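Local structure of oxidoreductase, putative (Neosartorya fumigata, 6SKX) at residues 3-8 and 26-31; 61-66 and 85-90. The protein probably catalyses NADPH-dependent reductive amination of carbonyl compounds to amines, as a fungal reductive aminase with a Rossmann-type cofactor domain and a helical C-terminal domain. All blocks are in the same frame, centred on the assembly; numbering follows the deposited sequence.

Contact 1 of 2, residues 3-8 and 26-31; sequences SVSIFG and KVAVWN
Strands 3-7 and 26-30 are the two parallel strands of the first beta-alpha-beta unit of the NADP-binding domain, joined through helix 11-22, and Phe7 meets Trp30 at their C-terminal ends. Phe7 CD2 and CE2 lie over one face of the indole, with CD2 3.5 Å from Trp30 CB. The phenyl and the five-membered ring of the indole are inclined by 30° and displaced, so they barely overlap. Trp30 CG stands anti to its backbone N (chi1 -173°), which carries the indole beside Phe7, and Thr74 of helix 68-75 touches both side chains. Smaller residues suit the same face further back: Ser5 OG rests 3.7 Å from Ala28 CB while bonding to Gly54 O. On the other face Val4 CG1 and Val27 CG2 lie side by side at 3.9 Å, branched and apolar against Phe20 of helix 11-22. Five backbone bonds join the strands, among them Ile6 N to Ala28 O at 2.9 Å. The last, Gly8 N to Trp30 O at 2.8 Å, fastens the first glycine of the GxGxxG-like turn, whose positive phi (116°) would press a CB against the preceding carbonyl. With cofactor-binding Asn31 directly after the second strand, this is the dinucleotide-binding start of a Rossmann fold.

Contact 2 of 2, residues 61-66 and 85-90; sequences IIICLL and KTIINL
Residues 61-63 of strand 60-63 and strand 86-89 run parallel, their axes 4.8 Å apart at closest and inclined by 19°, and four backbone bonds join the segments, from Ile61 N to Thr86 O at one end to Leu90 N to Ile63 O at the other. With helix 68-75 they make a beta-alpha-beta unit of the Rossmann fold, and the bond from Ile88 N to Ile61 O, at 2.9 Å, is almost straight. Isoleucine dominates because beta-branched, apolar side chains suit buried strands in the middle of a sheet. On one face Ile62 and Ile88 lie alongside each other, Ile62 CD1 reaching Ile88 CB at 3.9 Å, while Ile62 CG2 meets Leu90 CD1 at 3.8 Å. On the opposite face the extended Ile63 chain (chi2 177°) carries CD1 diagonally back to Ile87 CG2, 3.7 Å away, and Ile63 also packs against Val71 and Leu75 of helix 68-75. At the start of the pair Ile61 CD1 touches the methylenes of Lys85, 3.8 Å from its CG, while NZ goes on to a salt bridge with Asp59. Asn89 ends its strand with a polar group: OD1 is hydrogen-bonded to Thr91 OG1, ND2 is bonded to Tyr112 OH, and OD1 also packs against Ile63 CB at 3.7 Å.

How the contacts relate
Contacts 1 and 2 are consecutive parallel pairings in one sheet, their centres about 10 Å apart, and strands 3-7 and 60-63 are neighbours that fuse them. Probable backbone hydrogen bonds run from Ile62 N to Ser5 O and from Cys64 N to Phe7 O, while Ile62 packs against Val4 and Ile6. Both are largely buried, but contact 1 lies further from the centre of the chain and includes the exposed Lys26 and the partly exposed Ser3 and Trp30; contact 2 touches through buried residues alone. Contact 1 has an aliphatic face of valines and isoleucine backed by one with serines, alanine and an aromatic pair, whereas contact 2 is mostly aliphatic on both faces apart from Asn89. Both lead into cofactor-binding residues, Asn31 and Leu65.

Contact 1 of 2, residues 3-8 and 26-31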
loop_
_atom_site.group_PDB
_atom_site.type_symbol
_atom_site.label_atom_id
_atom_site.label_comp_id
_atom_site.label_asym_id
_atom_site.label_seq_id
_atom_site.Cartn_x
_atom_site.Cartn_y
_atom_site.Cartn_z
ATOM N N SER A 3 -3.016 40.014 5.300
ATOM C CA SER A 3 -3.529 39.380 6.535
ATOM C C SER A 3 -4.228 38.051 6.259
ATOM O O SER A 3 -4.499 37.749 5.114
ATOM C CB SER A 3 -4.454 40.312 7.244
ATOM O OG SER A 3 -5.704 40.339 6.597
ATOM N N VAL A 4 -4.520 37.327 7.334
ATOM C CA VAL A 4 -5.228 36.023 7.308
ATOM C C VAL A 4 -5.817 35.782 8.698
ATOM O O VAL A 4 -5.298 36.320 9.644
ATOM C CB VAL A 4 -4.275 34.901 6.871
ATOM C CG1 VAL A 4 -3.385 34.418 7.992
ATOM C CG2 VAL A 4 -5.017 33.743 6.258
ATOM N N SER A 5 -6.905 35.037 8.791
ATOM C CA SER A 5 -7.519 34.683 10.096
ATOM C C SER A 5 -7.735 33.170 10.130
ATOM O O SER A 5 -8.347 32.669 9.176
ATOM C CB SER A 5 -8.829 35.420 10.264
ATOM O OG SER A 5 -9.319 35.236 11.550
ATOM N N ILE A 6 -7.205 32.461 11.129
ATOM C CA ILE A 6 -7.212 30.963 11.192
ATOM C C ILE A 6 -8.178 30.543 12.302
ATOM O O ILE A 6 -8.074 31.086 13.422
ATOM C CB ILE A 6 -5.813 30.406 11.515
ATOM C CG1 ILE A 6 -4.710 30.942 10.596
ATOM C CG2 ILE A 6 -5.830 28.889 11.589
ATOM C CD1 ILE A 6 -4.832 30.500 9.194
ATOM N N PHE A 7 -9.008 29.545 12.044
ATOM C CA PHE A 7 -9.850 28.895 13.081
ATOM C C PHE A 7 -9.319 27.485 13.335
ATOM O O PHE A 7 -9.447 26.594 12.410
ATOM C CB PHE A 7 -11.314 28.892 12.629
ATOM C CG PHE A 7 -12.061 30.177 12.923
ATOM C CD1 PHE A 7 -12.015 31.244 12.046
ATOM C CD2 PHE A 7 -12.826 30.315 14.073
ATOM C CE1 PHE A 7 -12.695 32.425 12.321
ATOM C CE2 PHE A 7 -13.491 31.503 14.354
ATOM C CZ PHE A 7 -13.402 32.565 13.487
ATOM N N GLY A 8 -8.726 27.279 14.515
ATOM C CA GLY A 8 -8.238 25.948 14.953
ATOM C C GLY A 8 -6.728 25.886 15.131
ATOM O O GLY A 8 -5.993 26.094 14.138
ATOM N N LYS A 26 0.064 39.157 8.632
ATOM C CA LYS A 26 -0.628 39.557 9.878
ATOM C C LYS A 26 -1.584 38.392 10.149
ATOM O O LYS A 26 -2.343 38.076 9.261
ATOM C CB LYS A 26 -1.286 40.918 9.663
ATOM C CG LYS A 26 -2.177 41.411 10.786
ATOM C CD LYS A 26 -2.954 42.641 10.418
ATOM C CE LYS A 26 -3.904 43.074 11.508
ATOM N NZ LYS A 26 -5.220 42.418 11.369
ATOM N N VAL A 27 -1.533 37.784 11.330
ATOM C CA VAL A 27 -2.259 36.502 11.552
ATOM C C VAL A 27 -3.082 36.583 12.840
ATOM O O VAL A 27 -2.509 36.869 13.919
ATOM C CB VAL A 27 -1.297 35.302 11.599
ATOM C CG1 VAL A 27 -2.060 34.005 11.785
ATOM C CG2 VAL A 27 -0.432 35.201 10.369
ATOM N N ALA A 28 -4.388 36.371 12.709
ATOM C CA ALA A 28 -5.354 36.208 13.816
ATOM C C ALA A 28 -5.588 34.712 14.005
ATOM O O ALA A 28 -5.634 33.997 12.997
ATOM C CB ALA A 28 -6.636 36.908 13.465
ATOM N N VAL A 29 -5.719 34.252 15.243
ATOM C CA VAL A 29 -5.953 32.814 15.538
ATOM C C VAL A 29 -7.114 32.658 16.523
ATOM O O VAL A 29 -7.164 33.347 17.540
ATOM C CB VAL A 29 -4.658 32.152 16.066
ATOM C CG1 VAL A 29 -3.542 32.295 15.054
ATOM C CG2 VAL A 29 -4.223 32.699 17.421
ATOM N N TRP A 30 -7.979 31.708 16.240
ATOM C CA TRP A 30 -9.042 31.224 17.154
ATOM C C TRP A 30 -8.650 29.811 17.617
ATOM O O TRP A 30 -8.470 28.866 16.760
ATOM C CB TRP A 30 -10.419 31.296 16.464
ATOM C CG TRP A 30 -11.581 30.990 17.354
ATOM C CD1 TRP A 30 -12.369 31.885 18.008
ATOM C CD2 TRP A 30 -12.082 29.685 17.697
ATOM N NE1 TRP A 30 -13.319 31.230 18.748
ATOM C CE2 TRP A 30 -13.174 29.879 18.573
ATOM C CE3 TRP A 30 -11.744 28.376 17.320
ATOM C CZ2 TRP A 30 -13.907 28.812 19.101
ATOM C CZ3 TRP A 30 -12.453 27.318 17.857
ATOM C CH2 TRP A 30 -13.522 27.537 18.737
ATOM N N ASN A 31 -8.509 29.690 18.934
ATOM C CA ASN A 31 -7.958 28.544 19.691
ATOM C C ASN A 31 -9.074 27.978 20.584
ATOM O O ASN A 31 -9.472 28.696 21.488
ATOM C CB ASN A 31 -6.733 28.995 20.496
ATOM C CG ASN A 31 -6.034 27.893 21.273
ATOM O OD1 ASN A 31 -6.554 26.781 21.412
ATOM N ND2 ASN A 31 -4.881 28.226 21.847
HETATM O O HOH W 1 -5.509 39.386 10.929
#

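Contact 2 of 2, residues 61-66 and 85-90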
loop_
_atom_site.group_PDB
_atom_site.type_symbol
_atom_site.label_atom_id
_atom_site.label_comp_id
_atom_site.label_asym_id
_atom_site.label_seq_id
_atom_site.Cartn_x
_atom_site.Cartn_y
_atom_site.Cartn_z
ATOM N N ILE A 61 -10.346 33.888 5.583
ATOM C CA ILE A 61 -10.613 33.031 6.748
ATOM C C ILE A 61 -10.264 31.590 6.374
ATOM O O ILE A 61 -10.819 31.119 5.404
ATOM C CB ILE A 61 -12.084 33.246 7.134
ATOM C CG1 ILE A 61 -12.289 34.677 7.657
ATOM C CG2 ILE A 61 -12.551 32.215 8.145
ATOM C CD1 ILE A 61 -13.646 35.146 7.347
ATOM N N ILE A 62 -9.301 30.973 7.083
ATOM C CA ILE A 62 -8.828 29.574 6.858
ATOM C C ILE A 62 -9.310 28.742 8.047
ATOM O O ILE A 62 -8.988 29.063 9.199
ATOM C CB ILE A 62 -7.299 29.456 6.733
ATOM C CG1 ILE A 62 -6.656 30.548 5.868
ATOM C CG2 ILE A 62 -6.930 28.065 6.249
ATOM C CD1 ILE A 62 -6.754 30.315 4.417
ATOM N N ILE A 63 -10.129 27.747 7.780
ATOM C CA ILE A 63 -10.732 26.930 8.858
ATOM C C ILE A 63 -10.052 25.570 8.846
ATOM O O ILE A 63 -10.035 24.924 7.776
ATOM C CB ILE A 63 -12.253 26.818 8.646
ATOM C CG1 ILE A 63 -12.887 28.193 8.402
ATOM C CG2 ILE A 63 -12.892 26.084 9.812
ATOM C CD1 ILE A 63 -14.366 28.136 8.114
ATOM N N CYS A 64 -9.597 25.126 10.013
ATOM C CA CYS A 64 -8.982 23.789 10.220
ATOM C C CYS A 64 -9.436 23.253 11.585
ATOM O O CYS A 64 -8.681 23.432 12.557
ATOM C CB CYS A 64 -7.463 23.899 10.129
ATOM S SG CYS A 64 -6.635 22.293 10.063
ATOM N N LEU A 65 -10.645 22.676 11.658
ATOM C CA LEU A 65 -11.247 22.169 12.929
ATOM C C LEU A 65 -11.425 20.638 12.830
ATOM O O LEU A 65 -11.041 20.058 11.778
ATOM C CB LEU A 65 -12.563 22.913 13.187
ATOM C CG LEU A 65 -12.452 24.411 13.476
ATOM C CD1 LEU A 65 -13.821 25.076 13.483
ATOM C CD2 LEU A 65 -11.761 24.664 14.802
ATOM N N LEU A 66 -11.889 19.968 13.889
ATOM C CA LEU A 66 -11.902 18.468 13.932
ATOM C C LEU A 66 -12.917 17.926 12.926
ATOM O O LEU A 66 -12.551 16.955 12.235
ATOM C CB LEU A 66 -12.190 17.955 15.348
ATOM N N LYS A 85 -16.743 38.021 2.695
ATOM C CA LYS A 85 -15.605 37.176 3.163
ATOM C C LYS A 85 -15.322 36.033 2.185
ATOM O O LYS A 85 -16.240 35.580 1.491
ATOM C CB LYS A 85 -15.871 36.541 4.525
ATOM C CG LYS A 85 -16.126 37.526 5.652
ATOM C CD LYS A 85 -14.972 38.462 5.913
ATOM C CE LYS A 85 -15.314 39.546 6.912
ATOM N NZ LYS A 85 -14.121 40.369 7.192
ATOM N N THR A 86 -14.058 35.623 2.110
ATOM C CA THR A 86 -13.619 34.405 1.398
ATOM C C THR A 86 -13.273 33.325 2.428
ATOM O O THR A 86 -12.386 33.533 3.236
ATOM C CB THR A 86 -12.433 34.678 0.488
ATOM O OG1 THR A 86 -12.821 35.704 -0.423
ATOM C CG2 THR A 86 -11.986 33.417 -0.228
ATOM N N ILE A 87 -13.982 32.208 2.397
ATOM C CA ILE A 87 -13.792 31.093 3.361
ATOM C C ILE A 87 -13.053 29.957 2.649
ATOM O O ILE A 87 -13.452 29.558 1.530
ATOM C CB ILE A 87 -15.155 30.698 3.921
ATOM C CG1 ILE A 87 -15.735 31.887 4.698
ATOM C CG2 ILE A 87 -15.041 29.438 4.749
ATOM C CD1 ILE A 87 -17.066 31.619 5.313
ATOM N N ILE A 88 -11.941 29.535 3.242
ATOM C CA ILE A 88 -11.199 28.326 2.809
ATOM C C ILE A 88 -11.366 27.291 3.916
ATOM O O ILE A 88 -10.764 27.475 4.986
ATOM C CB ILE A 88 -9.715 28.638 2.548
ATOM C CG1 ILE A 88 -9.507 29.876 1.660
ATOM C CG2 ILE A 88 -9.046 27.391 1.997
ATOM C CD1 ILE A 88 -10.065 29.785 0.249
ATOM N N ASN A 89 -12.192 26.269 3.698
ATOM C CA ASN A 89 -12.419 25.224 4.731
ATOM C C ASN A 89 -11.569 23.973 4.413
ATOM O O ASN A 89 -11.841 23.308 3.385
ATOM C CB ASN A 89 -13.915 24.969 4.866
ATOM C CG ASN A 89 -14.251 24.016 5.990
ATOM O OD1 ASN A 89 -13.429 23.757 6.877
ATOM N ND2 ASN A 89 -15.478 23.523 5.972
ATOM N N LEU A 90 -10.557 23.696 5.251
ATOM C CA LEU A 90 -9.589 22.548 5.138
ATOM C C LEU A 90 -9.939 21.435 6.139
ATOM O O LEU A 90 -9.165 20.439 6.260
ATOM C CB LEU A 90 -8.162 23.075 5.379
ATOM C CG LEU A 90 -7.731 24.182 4.417
ATOM C CD1 LEU A 90 -6.309 24.645 4.716
ATOM C CD2 LEU A 90 -7.829 23.722 2.971
#